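Two structures of 6-aminohexanoate-cyclic-dimer hydrolase from Arthrobacter sp. compared at one contact. The protein hydrolyses the cyclic dimer of 6-aminohexanoic acid, a nylon-6 by-product, to the linear dimer. Structure 1 is PDB 3A2P (chain A, 1.90 Å), residues G149-S154 and G173-P178; structure 2 is PDB 3A2Q (chain B, 1.80 Å), residues G149-S154 and G173-P178. One frame, after least-squares fit of the local backbone (RMSD 0.06 Å); residues are numbered along the deposited sequences.

Structure 1 (3A2P); sequences GSSGGS and GSVRIP.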
loop_
_atom_site.group_PDB
_atom_site.type_symbol
_atom_site.label_atom_id
_atom_site.label_comp_id
_atom_site.label_asym_id
_atom_site.label_seq_id
_atom_site.Cartn_x
_atom_site.Cartn_y
_atom_site.Cartn_z
ATOM N N GLY A 149 4.483 -1.426 -6.811
ATOM C CA GLY A 149 4.737 -0.097 -6.285
ATOM C C GLY A 149 3.416 0.603 -6.037
ATOM O O GLY A 149 2.369 0.056 -6.384
ATOM N N SER A 150 3.453 1.813 -5.481
ATOM C CA SER A 150 4.706 2.484 -5.127
ATOM C C SER A 150 5.319 2.070 -3.786
ATOM O O SER A 150 6.494 2.343 -3.534
ATOM C CB SER A 150 4.500 4.004 -5.154
ATOM O OG SER A 150 3.517 4.413 -4.216
ATOM N N SER A 151 4.544 1.415 -2.924
ATOM C CA SER A 151 5.077 0.994 -1.626
ATOM C C SER A 151 5.791 -0.356 -1.756
ATOM O O SER A 151 5.635 -1.239 -0.910
ATOM C CB SER A 151 3.954 0.884 -0.587
ATOM O OG SER A 151 3.213 2.089 -0.492
ATOM N N GLY A 152 6.582 -0.499 -2.819
ATOM C CA GLY A 152 7.300 -1.740 -3.056
ATOM C C GLY A 152 8.317 -2.106 -1.992
ATOM O O GLY A 152 8.500 -3.283 -1.683
ATOM N N GLY A 153 8.983 -1.101 -1.429
ATOM C CA GLY A 153 9.970 -1.358 -0.393
ATOM C C GLY A 153 9.364 -1.987 0.847
ATOM O O GLY A 153 9.916 -2.934 1.415
ATOM N N SER A 154 8.222 -1.463 1.279
ATOM C CA SER A 154 7.566 -2.001 2.459
ATOM C C SER A 154 7.013 -3.389 2.188
ATOM O O SER A 154 7.090 -4.267 3.047
ATOM C CB SER A 154 6.447 -1.065 2.917
ATOM O OG SER A 154 7.002 0.119 3.456
ATOM N N GLY A 173 -3.458 2.050 -5.843
ATOM C CA GLY A 173 -3.258 0.665 -5.447
ATOM C C GLY A 173 -1.865 0.457 -4.873
ATOM O O GLY A 173 -1.423 -0.675 -4.693
ATOM N N SER A 174 -1.182 1.550 -4.538
ATOM C CA SER A 174 0.191 1.469 -4.037
ATOM C C SER A 174 0.519 0.652 -2.792
ATOM O O SER A 174 1.692 0.482 -2.463
ATOM C CB SER A 174 0.782 2.872 -3.918
ATOM O OG SER A 174 1.105 3.353 -5.213
ATOM N N VAL A 175 -0.495 0.163 -2.085
ATOM C CA VAL A 175 -0.233 -0.716 -0.950
ATOM C C VAL A 175 -0.666 -2.121 -1.381
ATOM O O VAL A 175 0.076 -3.092 -1.240
ATOM C CB VAL A 175 -1.022 -0.307 0.311
ATOM C CG1 VAL A 175 -1.049 -1.465 1.313
ATOM C CG2 VAL A 175 -0.352 0.892 0.956
ATOM N N ARG A 176 -1.867 -2.210 -1.938
ATOM C CA ARG A 176 -2.415 -3.482 -2.383
ATOM C C ARG A 176 -1.592 -4.138 -3.485
ATOM O O ARG A 176 -1.426 -5.354 -3.494
ATOM C CB ARG A 176 -3.859 -3.277 -2.846
ATOM C CG ARG A 176 -4.795 -2.870 -1.708
ATOM C CD ARG A 176 -6.101 -2.291 -2.244
ATOM N NE ARG A 176 -5.906 -0.947 -2.785
ATOM C CZ ARG A 176 -6.714 -0.368 -3.669
ATOM N NH1 ARG A 176 -7.785 -1.008 -4.129
ATOM N NH2 ARG A 176 -6.446 0.859 -4.099
ATOM N N ILE A 177 -1.069 -3.338 -4.410
ATOM C CA ILE A 177 -0.270 -3.894 -5.503
ATOM C C ILE A 177 1.011 -4.576 -4.993
ATOM O O ILE A 177 1.252 -5.741 -5.304
ATOM C CB ILE A 177 0.052 -2.799 -6.559
ATOM C CG1 ILE A 177 -1.254 -2.369 -7.242
ATOM C CG2 ILE A 177 1.046 -3.338 -7.599
ATOM C CD1 ILE A 177 -1.150 -1.128 -8.119
ATOM N N PRO A 178 1.845 -3.868 -4.206
ATOM C CA PRO A 178 3.073 -4.499 -3.698
ATOM C C PRO A 178 2.751 -5.692 -2.791
ATOM O O PRO A 178 3.517 -6.648 -2.716
ATOM C CB PRO A 178 3.769 -3.374 -2.928
ATOM C CG PRO A 178 3.196 -2.118 -3.510
ATOM C CD PRO A 178 1.764 -2.455 -3.796
#
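Ser150 OG is gripped by two groups. It hydrogen-bonds with Ser174 OG at 2.8 Å and with Lys72 NZ outside the segments. By similarity these residues are the catalytic set of the amidase family, with Ser174 forming the acyl-ester. Ser150 follows a cis peptide bond. Its OG sits between the backbone N and the carbonyl carbon (chi1 61°) and reaches Ser174 CB at 3.2 Å. Ser151 N bonds to Ser174 O at 3.0 Å. Gly149 O receives a CA-H...O contact from Ser174 CA at 3.5 Å. Ile177 CB lies 3.7 Å from Gly149 O, and Pro178 CG lies 3.6 Å from Gly149 N. The contact is buried near the centre of the chain, where two loops lead into helices 152-159 and 176-182.

Structure 1 against structure 2
The hydroxyl of Ser174(A) is missing from the engineered Ala174(B). The two CB atoms coincide within the error, so the exchange takes away OG alone. With it goes the 2.8 Å hydrogen bond between Ser150(A) OG and Ser174(A) OG, because Ala174(B) has no polar atom to make it. Ser150(B) keeps its place all the same. Its OG is hydrogen-bonded to N of ACA (chain D) at 2.8 Å, a partner present in structure 2 alone.

The touch between the two side chains persists: Ser174(A) CB to Ser150(A) OG and Ala174(B) CB to Ser150(B) OG are both 3.2 Å. Val175(A), Ile177(A) and their counterparts hold their places.

The ligand of structure 2, two joined ACA units, touches both Ser150(B) and Ala174(B). No ligand is modelled at that place in structure 1. After superposition, C of ACA (chain C) stands 2.0 Å apart from the place of Ser174(A) OG. That is too close for an unbonded oxygen and carbon, so the hydroxyl and this ligand could probably not both keep these positions. The nearness is consistent with attack by the serine on this carbon, the role inferred for it by similarity.

Structure 2 (3A2Q); sequences GSSGGS and GAVRIP. Engineered in segment 173-178: Ala174 (natural residue Ser). With ACA (6-aminohexanoic acid), chain C; ACA (6-aminohexanoic acid), chain D.
Two partners hold Ser150 OG: N of ACA (chain D), donating a hydrogen bond at 2.8 Å, and Lys72 NZ. Ser150 and Ala174 line the ligand pocket; by similarity the changed position is that of the acyl-ester serine in the Lys72 and Ser150 relay. After a cis peptide bond, Ser150 OG (chi1 54°) lies between the backbone N and the carbonyl carbon, 3.2 Å from CB of the engineered Ala174. Ala174 CB is 3.2 Å from C of ACA (chain C). Two amide bonds close the ACA units into the cyclic dimer. ACA also hydrogen-bonds with Ala171 N and Ala172 N. Ser151 N bonds to Ala174 O at 3.1 Å. Gly149 O receives a CA-H...O contact from Ala174 CA at 3.4 Å. Ile177 CB is 3.8 Å from Gly149 O, and Pro178 CG is 3.6 Å from Gly149 N.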
loop_
_atom_site.group_PDB
_atom_site.type_symbol
_atom_site.label_atom_id
_atom_site.label_comp_id
_atom_site.label_asym_id
_atom_site.label_seq_id
_atom_site.Cartn_x
_atom_site.Cartn_y
_atom_site.Cartn_z
ATOM N N GLY B 149 4.418 -1.385 -6.835
ATOM C CA GLY B 149 4.694 -0.052 -6.328
ATOM C C GLY B 149 3.398 0.677 -6.040
ATOM O O GLY B 149 2.333 0.163 -6.376
ATOM N N SER B 150 3.472 1.877 -5.464
ATOM C CA SER B 150 4.746 2.516 -5.121
ATOM C C SER B 150 5.350 2.106 -3.775
ATOM O O SER B 150 6.521 2.373 -3.516
ATOM C CB SER B 150 4.585 4.041 -5.169
ATOM O OG SER B 150 3.508 4.474 -4.348
ATOM N N SER B 151 4.568 1.458 -2.917
ATOM C CA SER B 151 5.090 1.040 -1.619
ATOM C C SER B 151 5.830 -0.292 -1.734
ATOM O O SER B 151 5.736 -1.143 -0.849
ATOM C CB SER B 151 3.950 0.913 -0.609
ATOM O OG SER B 151 3.177 2.103 -0.570
ATOM N N GLY B 152 6.580 -0.455 -2.825
ATOM C CA GLY B 152 7.314 -1.687 -3.072
ATOM C C GLY B 152 8.328 -2.095 -2.018
ATOM O O GLY B 152 8.500 -3.282 -1.748
ATOM N N GLY B 153 9.009 -1.120 -1.425
ATOM C CA GLY B 153 9.989 -1.425 -0.399
ATOM C C GLY B 153 9.363 -2.023 0.847
ATOM O O GLY B 153 9.900 -2.955 1.439
ATOM N N SER B 154 8.213 -1.493 1.250
ATOM C CA SER B 154 7.538 -2.000 2.434
ATOM C C SER B 154 6.985 -3.391 2.171
ATOM O O SER B 154 7.079 -4.266 3.028
ATOM C CB SER B 154 6.414 -1.051 2.857
ATOM O OG SER B 154 6.949 0.177 3.318
ATOM N N GLY B 173 -3.438 1.996 -5.870
ATOM C CA GLY B 173 -3.193 0.610 -5.497
ATOM C C GLY B 173 -1.809 0.395 -4.891
ATOM O O GLY B 173 -1.397 -0.744 -4.673
ATOM N N ALA B 174 -1.110 1.488 -4.580
ATOM C CA ALA B 174 0.258 1.439 -4.045
ATOM C C ALA B 174 0.542 0.605 -2.790
ATOM O O ALA B 174 1.703 0.410 -2.433
ATOM C CB ALA B 174 0.786 2.858 -3.853
ATOM N N VAL B 175 -0.491 0.151 -2.087
ATOM C CA VAL B 175 -0.256 -0.724 -0.939
ATOM C C VAL B 175 -0.705 -2.122 -1.364
ATOM O O VAL B 175 0.011 -3.108 -1.182
ATOM C CB VAL B 175 -1.055 -0.295 0.319
ATOM C CG1 VAL B 175 -1.232 -1.485 1.259
ATOM C CG2 VAL B 175 -0.317 0.816 1.047
ATOM N N ARG B 176 -1.890 -2.195 -1.957
ATOM C CA ARG B 176 -2.444 -3.463 -2.402
ATOM C C ARG B 176 -1.612 -4.140 -3.484
ATOM O O ARG B 176 -1.428 -5.353 -3.451
ATOM C CB ARG B 176 -3.880 -3.256 -2.891
ATOM C CG ARG B 176 -4.861 -2.908 -1.770
ATOM C CD ARG B 176 -6.148 -2.317 -2.355
ATOM N NE ARG B 176 -5.910 -0.961 -2.839
ATOM C CZ ARG B 176 -6.678 -0.326 -3.723
ATOM N NH1 ARG B 176 -7.747 -0.924 -4.237
ATOM N NH2 ARG B 176 -6.371 0.910 -4.097
ATOM N N ILE B 177 -1.092 -3.366 -4.432
ATOM C CA ILE B 177 -0.286 -3.944 -5.509
ATOM C C ILE B 177 0.987 -4.607 -4.969
ATOM O O ILE B 177 1.241 -5.780 -5.244
ATOM C CB ILE B 177 0.045 -2.871 -6.587
ATOM C CG1 ILE B 177 -1.256 -2.445 -7.278
ATOM C CG2 ILE B 177 1.011 -3.440 -7.626
ATOM C CD1 ILE B 177 -1.154 -1.223 -8.165
ATOM N N PRO B 178 1.805 -3.872 -4.194
ATOM C CA PRO B 178 3.022 -4.491 -3.658
ATOM C C PRO B 178 2.700 -5.705 -2.787
ATOM O O PRO B 178 3.479 -6.652 -2.729
ATOM C CB PRO B 178 3.671 -3.362 -2.859
ATOM C CG PRO B 178 3.180 -2.124 -3.547
ATOM C CD PRO B 178 1.745 -2.441 -3.850
HETATM C C ACA C . 0.502 5.069 -6.089
HETATM O O ACA C . -0.642 4.868 -5.671
HETATM C C2 ACA C . 0.983 4.436 -7.386
HETATM C C3 ACA C . 0.185 4.887 -8.605
HETATM C C4 ACA C . 0.685 6.214 -9.178
HETATM C C5 ACA C . -0.457 6.996 -9.829
HETATM C C6 ACA C . -0.070 8.434 -10.165
HETATM N N ACA C . -0.325 9.360 -9.061
HETATM C C ACA D . 0.630 9.936 -8.335
HETATM O O ACA D . 1.823 9.880 -8.635
HETATM C C2 ACA D . 0.190 10.680 -7.093
HETATM C C3 ACA D . 1.062 10.363 -5.890
HETATM C C4 ACA D . 0.508 9.171 -5.127
HETATM C C5 ACA D . 1.596 8.193 -4.721
HETATM C C6 ACA D . 1.015 6.816 -4.426
HETATM N N ACA D . 1.378 5.832 -5.444
#